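Local coordinates for protein esterase (Alcaligenes sp., PDB 1QLW) that probably hydrolyses carboxylic esters, as a bacterial esterase built on the alpha/beta-hydrolase fold, at residues 64-69 against 200-205; 193-198 against 217-222; 228-233 against 296-301; 249-254 against 284-289. All blocks are in the same frame, centred on the assembly; numbering follows the deposited sequence. Where two conformers were deposited one is given.

Contact 1 of 4, residues 64-69 against 200-205; sequences PITLIH and TVLLSH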
loop_
_atom_site.group_PDB
_atom_site.type_symbol
_atom_site.label_atom_id
_atom_site.label_comp_id
_atom_site.label_asym_id
_atom_site.label_seq_id
_atom_site.Cartn_x
_atom_site.Cartn_y
_atom_site.Cartn_z
ATOM N N PRO A 64 4.381 -16.579 -13.238
ATOM C CA PRO A 64 4.163 -15.908 -11.964
ATOM C C PRO A 64 2.720 -16.031 -11.502
ATOM O O PRO A 64 1.819 -16.191 -12.324
ATOM C CB PRO A 64 4.441 -14.433 -12.277
ATOM C CG PRO A 64 5.378 -14.482 -13.445
ATOM C CD PRO A 64 4.787 -15.615 -14.275
ATOM N N ILE A 65 2.490 -15.866 -10.213
ATOM C CA ILE A 65 1.163 -15.789 -9.638
ATOM C C ILE A 65 0.877 -14.327 -9.298
ATOM O O ILE A 65 1.672 -13.675 -8.624
ATOM C CB ILE A 65 1.014 -16.690 -8.405
ATOM C CG1 ILE A 65 1.312 -18.157 -8.753
ATOM C CG2 ILE A 65 -0.375 -16.534 -7.795
ATOM C CD1 ILE A 65 1.434 -19.092 -7.571
ATOM N N THR A 66 -0.256 -13.838 -9.792
ATOM C CA THR A 66 -0.743 -12.500 -9.464
ATOM C C THR A 66 -1.831 -12.653 -8.407
ATOM O O THR A 66 -2.832 -13.343 -8.647
ATOM C CB THR A 66 -1.264 -11.806 -10.728
ATOM O OG1 THR A 66 -0.197 -11.629 -11.667
ATOM C CG2 THR A 66 -1.848 -10.445 -10.409
ATOM N N LEU A 67 -1.647 -12.031 -7.256
ATOM C CA LEU A 67 -2.543 -12.121 -6.107
ATOM C C LEU A 67 -3.405 -10.875 -6.006
ATOM O O LEU A 67 -2.870 -9.765 -5.963
ATOM C CB LEU A 67 -1.763 -12.330 -4.805
ATOM C CG LEU A 67 -0.912 -13.594 -4.710
ATOM C CD1 LEU A 67 -0.057 -13.559 -3.438
ATOM C CD2 LEU A 67 -1.789 -14.832 -4.699
ATOM N N ILE A 68 -4.721 -11.073 -5.979
ATOM C CA ILE A 68 -5.707 -10.018 -6.142
ATOM C C ILE A 68 -6.683 -10.022 -4.971
ATOM O O ILE A 68 -7.553 -10.908 -4.880
ATOM C CB ILE A 68 -6.461 -10.222 -7.475
ATOM C CG1 ILE A 68 -5.519 -10.427 -8.676
ATOM C CG2 ILE A 68 -7.434 -9.078 -7.725
ATOM C CD1 ILE A 68 -6.169 -11.207 -9.798
ATOM N N HIS A 69 -6.539 -9.083 -4.049
ATOM C CA HIS A 69 -7.374 -9.002 -2.862
ATOM C C HIS A 69 -8.823 -8.646 -3.198
ATOM O O HIS A 69 -9.139 -8.178 -4.289
ATOM C CB HIS A 69 -6.793 -7.975 -1.870
ATOM C CG HIS A 69 -6.878 -6.572 -2.410
ATOM N ND1 HIS A 69 -8.071 -5.868 -2.359
ATOM C CD2 HIS A 69 -5.985 -5.761 -3.009
ATOM C CE1 HIS A 69 -7.860 -4.682 -2.945
ATOM N NE2 HIS A 69 -6.604 -4.583 -3.352
ATOM N N THR A 200 0.527 -15.501 -16.701
ATOM C CA THR A 200 0.443 -15.474 -15.253
ATOM C C THR A 200 -0.795 -16.235 -14.810
ATOM O O THR A 200 -1.799 -16.329 -15.530
ATOM C CB THR A 200 0.393 -14.015 -14.720
ATOM O OG1 THR A 200 0.372 -13.990 -13.287
ATOM C CG2 THR A 200 -0.809 -13.233 -15.223
ATOM N N VAL A 201 -0.715 -16.778 -13.616
ATOM C CA VAL A 201 -1.846 -17.394 -12.955
ATOM C C VAL A 201 -2.509 -16.274 -12.142
ATOM O O VAL A 201 -1.855 -15.697 -11.265
ATOM C CB VAL A 201 -1.429 -18.516 -12.010
ATOM C CG1 VAL A 201 -2.602 -19.061 -11.214
ATOM C CG2 VAL A 201 -0.719 -19.620 -12.793
ATOM N N LEU A 202 -3.775 -15.974 -12.386
ATOM C CA LEU A 202 -4.503 -14.959 -11.638
ATOM C C LEU A 202 -5.196 -15.614 -10.456
ATOM O O LEU A 202 -5.992 -16.533 -10.675
ATOM C CB LEU A 202 -5.529 -14.251 -12.527
ATOM C CG LEU A 202 -4.978 -13.512 -13.750
ATOM C CD1 LEU A 202 -6.111 -12.907 -14.568
ATOM C CD2 LEU A 202 -3.961 -12.446 -13.396
ATOM N N LEU A 203 -4.935 -15.132 -9.251
ATOM C CA LEU A 203 -5.531 -15.667 -8.030
ATOM C C LEU A 203 -6.272 -14.532 -7.334
ATOM O O LEU A 203 -5.685 -13.539 -6.928
ATOM C CB LEU A 203 -4.460 -16.285 -7.150
ATOM C CG LEU A 203 -4.979 -17.096 -5.960
ATOM C CD1 LEU A 203 -3.946 -18.119 -5.526
ATOM C CD2 LEU A 203 -5.384 -16.189 -4.827
ATOM N N SER A 204 -7.593 -14.680 -7.243
ATOM C CA SER A 204 -8.465 -13.652 -6.691
ATOM C C SER A 204 -9.256 -14.139 -5.497
ATOM O O SER A 204 -9.220 -15.312 -5.112
ATOM C CB SER A 204 -9.386 -13.107 -7.772
ATOM O OG SER A 204 -10.241 -14.145 -8.204
ATOM N N HIS A 205 -10.014 -13.224 -4.888
ATOM C CA HIS A 205 -10.699 -13.474 -3.629
ATOM C C HIS A 205 -11.971 -12.661 -3.527
ATOM O O HIS A 205 -11.924 -11.440 -3.645
ATOM C CB HIS A 205 -9.761 -13.072 -2.462
ATOM C CG HIS A 205 -10.258 -13.391 -1.090
ATOM N ND1 HIS A 205 -9.994 -12.548 -0.024
ATOM C CD2 HIS A 205 -10.968 -14.446 -0.630
ATOM C CE1 HIS A 205 -10.561 -13.135 1.030
ATOM N NE2 HIS A 205 -11.144 -14.280 0.718
#

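Contact 2 of 4, residues 193-198 against 217-222; sequences LAIKLD and AMNPKG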
loop_
_atom_site.group_PDB
_atom_site.type_symbol
_atom_site.label_atom_id
_atom_site.label_comp_id
_atom_site.label_asym_id
_atom_site.label_seq_id
_atom_site.Cartn_x
_atom_site.Cartn_y
_atom_site.Cartn_z
ATOM N N LEU A 193 -1.375 -6.319 -17.306
ATOM C CA LEU A 193 -0.326 -7.012 -16.573
ATOM C C LEU A 193 -0.053 -8.397 -17.135
ATOM O O LEU A 193 1.103 -8.786 -17.326
ATOM C CB LEU A 193 -0.699 -7.088 -15.094
ATOM C CG LEU A 193 0.303 -7.804 -14.181
ATOM C CD1 LEU A 193 1.663 -7.146 -14.190
ATOM C CD2 LEU A 193 -0.233 -7.918 -12.761
ATOM N N ALA A 194 -1.113 -9.160 -17.408
ATOM C CA ALA A 194 -0.924 -10.507 -17.957
ATOM C C ALA A 194 -0.172 -10.477 -19.281
ATOM O O ALA A 194 0.668 -11.346 -19.550
ATOM C CB ALA A 194 -2.251 -11.220 -18.078
ATOM N N ILE A 195 -0.504 -9.511 -20.130
ATOM C CA ILE A 195 0.164 -9.375 -21.430
ATOM C C ILE A 195 1.618 -9.009 -21.217
ATOM O O ILE A 195 2.515 -9.554 -21.861
ATOM C CB ILE A 195 -0.592 -8.361 -22.296
ATOM C CG1 ILE A 195 -1.964 -8.938 -22.681
ATOM C CG2 ILE A 195 0.191 -7.979 -23.539
ATOM C CD1 ILE A 195 -2.916 -7.905 -23.254
ATOM N N LYS A 196 1.904 -8.092 -20.306
ATOM C CA LYS A 196 3.264 -7.679 -19.992
ATOM C C LYS A 196 4.092 -8.879 -19.543
ATOM O O LYS A 196 5.242 -9.037 -19.950
ATOM C CB LYS A 196 3.278 -6.620 -18.885
ATOM C CG LYS A 196 4.627 -6.264 -18.298
ATOM C CD LYS A 196 4.532 -5.279 -17.144
ATOM C CE LYS A 196 5.853 -4.924 -16.500
ATOM N NZ LYS A 196 6.827 -4.316 -17.441
ATOM N N LEU A 197 3.519 -9.696 -18.668
ATOM C CA LEU A 197 4.228 -10.851 -18.131
ATOM C C LEU A 197 4.300 -12.005 -19.123
ATOM O O LEU A 197 5.166 -12.865 -18.972
ATOM C CB LEU A 197 3.553 -11.328 -16.842
ATOM C CG LEU A 197 3.568 -10.321 -15.686
ATOM C CD1 LEU A 197 2.897 -10.912 -14.465
ATOM C CD2 LEU A 197 4.980 -9.840 -15.371
ATOM N N ASP A 198 3.391 -12.050 -20.085
ATOM C CA ASP A 198 3.320 -13.121 -21.058
ATOM C C ASP A 198 3.053 -14.447 -20.363
ATOM O O ASP A 198 3.666 -15.466 -20.660
ATOM C CB ASP A 198 4.552 -13.166 -21.956
ATOM C CG ASP A 198 4.353 -14.045 -23.182
ATOM O OD1 ASP A 198 3.212 -14.106 -23.686
ATOM O OD2 ASP A 198 5.342 -14.678 -23.595
ATOM N N ALA A 217 -12.406 -12.784 -20.510
ATOM C CA ALA A 217 -13.422 -12.534 -21.533
ATOM C C ALA A 217 -13.039 -11.321 -22.374
ATOM O O ALA A 217 -13.273 -11.293 -23.594
ATOM C CB ALA A 217 -14.778 -12.327 -20.891
ATOM N N MET A 218 -12.454 -10.289 -21.760
ATOM C CA MET A 218 -12.034 -9.098 -22.492
ATOM C C MET A 218 -10.881 -9.433 -23.436
ATOM O O MET A 218 -10.862 -9.025 -24.599
ATOM C CB MET A 218 -11.655 -8.022 -21.490
ATOM C CG MET A 218 -11.171 -6.698 -22.041
ATOM S SD MET A 218 -10.418 -5.657 -20.755
ATOM C CE MET A 218 -11.835 -5.442 -19.693
ATOM N N ASN A 219 -9.917 -10.194 -22.942
ATOM C CA ASN A 219 -8.745 -10.592 -23.723
ATOM C C ASN A 219 -8.076 -11.757 -23.013
ATOM O O ASN A 219 -7.616 -11.594 -21.882
ATOM C CB ASN A 219 -7.802 -9.394 -23.825
ATOM C CG ASN A 219 -6.657 -9.636 -24.769
ATOM O OD1 ASN A 219 -6.389 -10.792 -25.124
ATOM N ND2 ASN A 219 -5.989 -8.587 -25.241
ATOM N N PRO A 220 -8.036 -12.951 -23.604
ATOM C CA PRO A 220 -7.452 -14.095 -22.934
ATOM C C PRO A 220 -5.930 -14.087 -22.913
ATOM O O PRO A 220 -5.326 -14.944 -22.246
ATOM C CB PRO A 220 -7.977 -15.279 -23.745
ATOM C CG PRO A 220 -8.150 -14.713 -25.110
ATOM C CD PRO A 220 -8.627 -13.288 -24.921
ATOM N N LYS A 221 -5.282 -13.192 -23.638
ATOM C CA LYS A 221 -3.837 -13.211 -23.776
ATOM C C LYS A 221 -3.118 -13.097 -22.440
ATOM O O LYS A 221 -3.364 -12.214 -21.636
ATOM C CB LYS A 221 -3.366 -12.096 -24.708
ATOM C CG LYS A 221 -1.871 -12.095 -24.992
ATOM C CD LYS A 221 -1.523 -11.124 -26.110
ATOM C CE LYS A 221 -0.045 -11.217 -26.454
ATOM N NZ LYS A 221 0.422 -12.630 -26.462
ATOM N N GLY A 222 -2.208 -14.029 -22.221
ATOM C CA GLY A 222 -1.367 -14.034 -21.031
ATOM C C GLY A 222 -1.997 -14.628 -19.788
ATOM O O GLY A 222 -1.352 -14.619 -18.726
HETATM O O HOH W 1 1.897 -11.305 -23.997
#

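Contact 3 of 4, residues 228-233 against 296-301; sequences SVEPGE and NSHMMM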
loop_
_atom_site.group_PDB
_atom_site.type_symbol
_atom_site.label_atom_id
_atom_site.label_comp_id
_atom_site.label_asym_id
_atom_site.label_seq_id
_atom_site.Cartn_x
_atom_site.Cartn_y
_atom_site.Cartn_z
ATOM N N SER A 228 -9.774 -18.867 -7.941
ATOM C CA SER A 228 -10.661 -17.890 -7.297
ATOM C C SER A 228 -11.051 -18.452 -5.937
ATOM O O SER A 228 -11.666 -19.518 -5.873
ATOM C CB SER A 228 -11.832 -17.619 -8.236
ATOM O OG SER A 228 -12.717 -16.611 -7.844
ATOM N N VAL A 229 -10.706 -17.731 -4.879
ATOM C CA VAL A 229 -11.005 -18.121 -3.506
ATOM C C VAL A 229 -12.314 -17.484 -3.061
ATOM O O VAL A 229 -12.392 -16.241 -2.994
ATOM C CB VAL A 229 -9.852 -17.716 -2.575
ATOM C CG1 VAL A 229 -10.205 -18.112 -1.154
ATOM C CG2 VAL A 229 -8.562 -18.367 -3.040
ATOM N N GLU A 230 -13.328 -18.306 -2.829
ATOM C CA GLU A 230 -14.629 -17.842 -2.370
ATOM C C GLU A 230 -15.105 -16.592 -3.088
ATOM O O GLU A 230 -15.333 -15.540 -2.474
ATOM C CB GLU A 230 -14.682 -17.662 -0.862
ATOM C CG GLU A 230 -14.501 -18.995 -0.148
ATOM C CD GLU A 230 -14.950 -19.023 1.279
ATOM O OE1 GLU A 230 -15.322 -17.972 1.853
ATOM O OE2 GLU A 230 -14.928 -20.147 1.858
ATOM N N PRO A 231 -15.261 -16.675 -4.393
ATOM C CA PRO A 231 -15.735 -15.536 -5.160
ATOM C C PRO A 231 -17.130 -15.101 -4.759
ATOM O O PRO A 231 -18.017 -15.921 -4.482
ATOM C CB PRO A 231 -15.696 -16.021 -6.615
ATOM C CG PRO A 231 -15.832 -17.509 -6.497
ATOM C CD PRO A 231 -15.083 -17.864 -5.251
ATOM N N GLY A 232 -17.347 -13.781 -4.814
ATOM C CA GLY A 232 -18.678 -13.226 -4.603
ATOM C C GLY A 232 -19.604 -13.628 -5.738
ATOM O O GLY A 232 -20.800 -13.847 -5.510
ATOM N N GLU A 233 -19.049 -13.721 -6.939
ATOM C CA GLU A 233 -19.780 -14.204 -8.100
ATOM C C GLU A 233 -18.838 -15.026 -8.976
ATOM O O GLU A 233 -17.689 -14.656 -9.166
ATOM C CB GLU A 233 -20.310 -13.034 -8.924
ATOM C CG GLU A 233 -21.395 -12.183 -8.316
ATOM C CD GLU A 233 -22.639 -12.900 -7.845
ATOM O OE1 GLU A 233 -23.027 -13.932 -8.429
ATOM O OE2 GLU A 233 -23.282 -12.458 -6.864
ATOM N N ASN A 296 -12.164 -23.862 7.827
ATOM C CA ASN A 296 -11.628 -22.677 7.168
ATOM C C ASN A 296 -12.675 -21.581 7.048
ATOM O O ASN A 296 -13.827 -21.815 6.728
ATOM C CB ASN A 296 -11.027 -22.998 5.803
ATOM C CG ASN A 296 -9.661 -23.629 5.942
ATOM O OD1 ASN A 296 -9.518 -24.850 5.845
ATOM N ND2 ASN A 296 -8.665 -22.770 6.187
ATOM N N SER A 297 -12.169 -20.365 7.291
ATOM C CA SER A 297 -12.981 -19.170 7.178
ATOM C C SER A 297 -12.896 -18.626 5.757
ATOM O O SER A 297 -12.176 -19.138 4.889
ATOM C CB SER A 297 -12.484 -18.107 8.154
ATOM O OG SER A 297 -11.268 -17.503 7.720
ATOM N N HIS A 298 -13.573 -17.494 5.540
ATOM C CA HIS A 298 -13.414 -16.808 4.257
ATOM C C HIS A 298 -11.992 -16.291 4.047
ATOM O O HIS A 298 -11.541 -16.145 2.917
ATOM C CB HIS A 298 -14.385 -15.629 4.233
ATOM C CG HIS A 298 -14.379 -14.837 2.980
ATOM N ND1 HIS A 298 -14.674 -15.382 1.743
ATOM C CD2 HIS A 298 -14.128 -13.527 2.752
ATOM C CE1 HIS A 298 -14.581 -14.429 0.827
ATOM N NE2 HIS A 298 -14.294 -13.276 1.424
ATOM N N MET A 299 -11.301 -15.993 5.144
ATOM C CA MET A 299 -9.936 -15.498 5.115
ATOM C C MET A 299 -8.951 -16.658 5.181
ATOM O O MET A 299 -7.978 -16.643 5.949
ATOM C CB MET A 299 -9.716 -14.506 6.256
ATOM C CG MET A 299 -10.605 -13.285 6.202
ATOM S SD MET A 299 -10.437 -12.267 4.746
ATOM C CE MET A 299 -8.724 -11.768 4.849
ATOM N N MET A 300 -9.150 -17.655 4.314
ATOM C CA MET A 300 -8.408 -18.915 4.455
ATOM C C MET A 300 -6.911 -18.754 4.210
ATOM O O MET A 300 -6.120 -19.565 4.697
ATOM C CB MET A 300 -9.011 -19.999 3.578
ATOM C CG MET A 300 -8.852 -19.718 2.093
ATOM S SD MET A 300 -9.587 -21.040 1.083
ATOM C CE MET A 300 -11.330 -20.735 1.428
ATOM N N MET A 301 -6.500 -17.728 3.465
ATOM C CA MET A 301 -5.089 -17.426 3.270
ATOM C C MET A 301 -4.420 -16.929 4.548
ATOM O O MET A 301 -3.191 -16.897 4.632
ATOM C CB MET A 301 -4.867 -16.435 2.132
ATOM C CG MET A 301 -5.312 -15.002 2.368
ATOM S SD MET A 301 -7.087 -14.735 2.601
ATOM C CE MET A 301 -7.655 -15.130 0.925
#

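Contact 4 of 4, residues 249-254 against 284-289; sequences LVVFGD and QLMSLP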
loop_
_atom_site.group_PDB
_atom_site.type_symbol
_atom_site.label_atom_id
_atom_site.label_comp_id
_atom_site.label_asym_id
_atom_site.label_seq_id
_atom_site.Cartn_x
_atom_site.Cartn_y
_atom_site.Cartn_z
ATOM N N LEU A 249 -9.671 -23.117 -11.006
ATOM C CA LEU A 249 -9.861 -23.684 -9.690
ATOM C C LEU A 249 -10.640 -22.694 -8.831
ATOM O O LEU A 249 -10.210 -21.541 -8.734
ATOM C CB LEU A 249 -8.513 -23.978 -9.019
ATOM C CG LEU A 249 -8.594 -24.541 -7.603
ATOM C CD1 LEU A 249 -9.209 -25.934 -7.582
ATOM C CD2 LEU A 249 -7.208 -24.587 -6.967
ATOM N N VAL A 250 -11.747 -23.123 -8.251
ATOM C CA VAL A 250 -12.524 -22.290 -7.330
ATOM C C VAL A 250 -12.450 -22.991 -5.980
ATOM O O VAL A 250 -12.714 -24.189 -5.900
ATOM C CB VAL A 250 -13.967 -22.088 -7.813
ATOM C CG1 VAL A 250 -14.793 -21.371 -6.763
ATOM C CG2 VAL A 250 -13.978 -21.357 -9.153
ATOM N N VAL A 251 -12.108 -22.267 -4.913
ATOM C CA VAL A 251 -11.885 -22.865 -3.605
ATOM C C VAL A 251 -12.873 -22.308 -2.587
ATOM O O VAL A 251 -13.021 -21.088 -2.462
ATOM C CB VAL A 251 -10.450 -22.587 -3.101
ATOM C CG1 VAL A 251 -10.193 -23.364 -1.811
ATOM C CG2 VAL A 251 -9.410 -22.940 -4.149
ATOM N N PHE A 252 -13.527 -23.202 -1.845
ATOM C CA PHE A 252 -14.432 -22.826 -0.771
ATOM C C PHE A 252 -14.042 -23.509 0.535
ATOM O O PHE A 252 -13.603 -24.662 0.547
ATOM C CB PHE A 252 -15.909 -23.131 -1.067
ATOM C CG PHE A 252 -16.566 -22.073 -1.920
ATOM C CD1 PHE A 252 -16.462 -22.045 -3.295
ATOM C CD2 PHE A 252 -17.350 -21.095 -1.314
ATOM C CE1 PHE A 252 -17.084 -21.057 -4.046
ATOM C CE2 PHE A 252 -17.955 -20.097 -2.055
ATOM C CZ PHE A 252 -17.836 -20.075 -3.431
ATOM N N GLY A 253 -14.228 -22.776 1.626
ATOM C CA GLY A 253 -13.974 -23.240 2.958
ATOM C C GLY A 253 -15.145 -23.907 3.643
ATOM O O GLY A 253 -15.938 -24.632 3.030
ATOM N N ASP A 254 -15.244 -23.678 4.948
ATOM C CA ASP A 254 -16.234 -24.340 5.786
ATOM C C ASP A 254 -17.244 -23.409 6.394
ATOM O O ASP A 254 -17.198 -22.182 6.208
ATOM C CB ASP A 254 -15.495 -25.168 6.843
ATOM C CG ASP A 254 -16.213 -26.393 7.357
ATOM O OD1 ASP A 254 -17.371 -26.670 6.987
ATOM O OD2 ASP A 254 -15.569 -27.108 8.163
ATOM N N GLN A 284 -12.338 -27.089 -11.575
ATOM C CA GLN A 284 -12.512 -27.826 -10.343
ATOM C C GLN A 284 -13.041 -26.895 -9.266
ATOM O O GLN A 284 -12.536 -25.781 -9.111
ATOM C CB GLN A 284 -11.196 -28.443 -9.857
ATOM C CG GLN A 284 -11.254 -29.135 -8.520
ATOM C CD GLN A 284 -9.959 -29.791 -8.092
ATOM O OE1 GLN A 284 -9.126 -30.164 -8.909
ATOM N NE2 GLN A 284 -9.855 -29.965 -6.777
ATOM N N LEU A 285 -14.015 -27.384 -8.514
ATOM C CA LEU A 285 -14.478 -26.692 -7.323
ATOM C C LEU A 285 -13.928 -27.506 -6.146
ATOM O O LEU A 285 -14.364 -28.642 -5.915
ATOM C CB LEU A 285 -15.997 -26.539 -7.261
ATOM C CG LEU A 285 -16.362 -25.411 -6.264
ATOM C CD1 LEU A 285 -17.643 -24.720 -6.647
ATOM C CD2 LEU A 285 -16.338 -25.925 -4.837
ATOM N N MET A 286 -12.964 -26.932 -5.459
ATOM C CA MET A 286 -12.362 -27.539 -4.296
ATOM C C MET A 286 -13.072 -27.065 -3.035
ATOM O O MET A 286 -12.914 -25.905 -2.649
ATOM C CB MET A 286 -10.883 -27.154 -4.287
ATOM C CG MET A 286 -10.111 -27.639 -3.084
ATOM S SD MET A 286 -8.396 -27.102 -3.105
ATOM C CE MET A 286 -7.731 -28.097 -4.419
ATOM N N SER A 287 -13.862 -27.947 -2.447
ATOM C CA SER A 287 -14.522 -27.682 -1.180
ATOM C C SER A 287 -13.636 -28.334 -0.121
ATOM O O SER A 287 -13.511 -29.561 -0.051
ATOM C CB SER A 287 -15.942 -28.220 -1.200
ATOM O OG SER A 287 -16.549 -28.167 0.045
ATOM N N LEU A 288 -13.008 -27.527 0.727
ATOM C CA LEU A 288 -12.042 -28.058 1.683
ATOM C C LEU A 288 -12.606 -29.146 2.556
ATOM O O LEU A 288 -11.890 -30.140 2.765
ATOM C CB LEU A 288 -11.377 -26.897 2.418
ATOM C CG LEU A 288 -10.504 -26.002 1.516
ATOM C CD1 LEU A 288 -10.096 -24.760 2.281
ATOM C CD2 LEU A 288 -9.288 -26.747 1.011
ATOM N N PRO A 289 -13.802 -29.039 3.118
ATOM C CA PRO A 289 -14.314 -30.108 3.976
ATOM C C PRO A 289 -14.379 -31.462 3.308
ATOM O O PRO A 289 -14.152 -32.492 3.967
ATOM C CB PRO A 289 -15.713 -29.624 4.361
ATOM C CG PRO A 289 -15.553 -28.127 4.361
ATOM C CD PRO A 289 -14.719 -27.887 3.117
HETATM O O HOH W 2 -17.207 -25.694 0.763
#

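Contact 1 of 4, residues 64-69 against 200-205
Pro64 O is held by two donors from the neighbouring strand: Val201 N lies 2.9 Å from Pro64 O, nearly along its C=O axis, and Thr200 OG1 reaches Pro64 O at 2.8 Å from above the carbonyl plane, 59° out of it. With its oxygen anti to the backbone N (chi1 -177°), Thr200 can turn back on this carbonyl and at the same time accept from Thr66 OG1, 2.9 Å from Thr200 OG1. The Thr66 oxygen stands anti to its carbonyl carbon (chi1 -63°), so the two threonines cross at about a right angle and pass their hydroxyl bonds on in one direction. Beyond them the strands run parallel in register. Thr66 N bonds to Val201 O at 2.9 Å, Leu203 N to Thr66 O at 2.8 Å and Ile68 N, less straight, to Leu203 O.

On the face carrying Thr66 and Leu202, Leu202 CD2 rests 3.8 Å from Thr66 CB, the two chains pointing the same way. On the other face Leu67 CD2 lies alongside Leu203, 3.8 Å from Leu203 CD2. Strand 99-103 flanks strand 65-68, strand 223-229 flanks strand 200-205, and helix 185-197 covers Thr66 and Thr200. The contact is thus part of the parallel portion of the sheet of an alpha/beta hydrolase, and its chain of two hydroxyl bonds gives buried threonine oxygens partners in a largely apolar layer.

Contact 2 of 4, residues 193-198 against 217-222
No direct hydrogen bond joins the end of helix 185-197 to the turn after helix 211-218; van der Waals contacts and one water do the work. Gly222, backbone-bonded to Thr200, leads this turn into strand 223-229 of the sheet. Ile195 supplies most of the packing. Ile195 CG1 crosses the aliphatic part of Lys221 at about a right angle, 3.9 Å from Lys221 CG. At the tip, Ile195 CD1 lies 3.7 Å from Asn219 ND2. Beside it Ala194 CB sits 3.6 Å from Gly222 O. Gly222, with phi 82°, comes in bare: a CB there would fall 2.3 Å from Ala194 O.

Polar links are indirect. Water 1 donates to Ile195 O at 2.8 Å and to Asp198 OD1, and accepts a weak bond from Lys221 NZ; Asp198 OD1 and Lys221 NZ themselves stay 4.2 Å apart, too far for a salt bridge. Within the turn, Asn219 OD1 takes Lys221 N at 3.0 Å from above its carbonyl plane, an Asx turn. An alanine at Asn219 would probably loosen this turn, losing both that bond and the touch on Ile195 CD1.

The two charges probably attract each other only loosely, bridged by a water, while the close approach depends on Gly222's missing side chain.

Contact 3 of 4, residues 228-233 against 296-301
Glu230 carries the contact along its whole length. Glu230 CB lies 3.5 Å from His298 ND1, close against the imidazole, whose CE1 side also faces Glu230 O. Glu230 CG stands anti to the carbonyl carbon (chi1 -64°) and comes within 3.9 Å of Met300 CE. Beyond CG the chain is extended, so the carboxylate is carried out to the ring edge. There Glu230 OE1 presents its anti lone pair to His298 ND1 at 2.7 Å, in the ring plane, with the N-H pointing at it at 160°; carboxylate and ring planes are turned 33° apart. OE1 also forms a salt bridge with Arg146. The other oxygen, Glu230 OE2, takes Gly253 N and touches Met300 CE at 3.7 Å. With these partners the buried carboxylate is likely to stay ionised and to fix the ring's orientation. A glutamine at Glu230 would probably weaken the grip on His298 and Arg146 by removing the negative charge.

Next to this polar pair Val229 CG1 meets Met300 tip to tip, 3.7 Å from Met300 SD. The His-carboxylate bond is consistent with the acid and histidine of an alpha/beta-hydrolase catalytic triad, for which Ser206, just past strand 200-205, would be the likely nucleophile; a sulfate, probably from the crystallisation liquor, about 5 Å from the His298 side chain may mark the pocket.

Glu230 follows strand 223-229 between strands 200-205 and 248-252. The loop of His298 precedes helix 306-319, whose Val309 backs Met300, while the ring stacks on His205.

Contact 4 of 4, residues 249-254 against 284-289
Four backbone hydrogen bonds join 249-254 and 284-289 in parallel register. Val250 N bonds to Gln284 O, Met286 N to Val250 O at 2.8 Å, and Phe252 N to Met286 O. The last, Leu288 N to Phe252 O at 2.9 Å, is almost straight (176°). Each donor lies nearly along the accepting C=O axis.

Apolar contacts differ between the two faces. On the side of Leu249, Val251 and Met286, Leu249 CD1 crosses Met286 obliquely, 3.9 Å from Met286 CB, and also lies along the Gln284 side chain; helix 306-319 covers Leu249 and Met286 through Trp316 and Leu312. On the opposite side Leu285 CD2 approaches Phe252 CD1 at 4.2 Å, with Leu266 of helix 263-278 against both residues.

Polar and turn contacts follow toward the C-terminal end. Water 2 donates to Gly253 O at 2.8 Å and hydrogen-bonds Ser287 OG. Pro289 CG lies against the Asp254 carboxylate, 3.5 Å from Asp254 OD1, while Asp254 OD2 bonds Gly295 N.

Strands 248-252 and 283-287 with helix 263-278 form a beta-alpha-beta unit. Its backbone bonds fix the register, the helices cover much of both faces, and toward the C-terminal end the bridging water adds a further polar link between the two chains.

Contacts 1, 3 and 4 share one sheet, in which strands 65-68, 200-205, 223-229, 248-252 and 283-287 lie side by side in that order. The centre of contact 1 is about 7 Å from the chain centre and about 17 Å from that of contact 4, on the last strand pair. Contact 3 sits about 9 Å from contact 4 between centres and touches contacts 1 and 4. Contact 2, its centre about 13 Å from that of contact 1, joins the end of helix 185-197 to the turn after helix 211-218 and touches contact 1 through Gly222 and Thr200. Along the chain contacts 1 and 2 alternate; contact 3, at the probable active site, joins parts 63 residues apart, contact 4 between them.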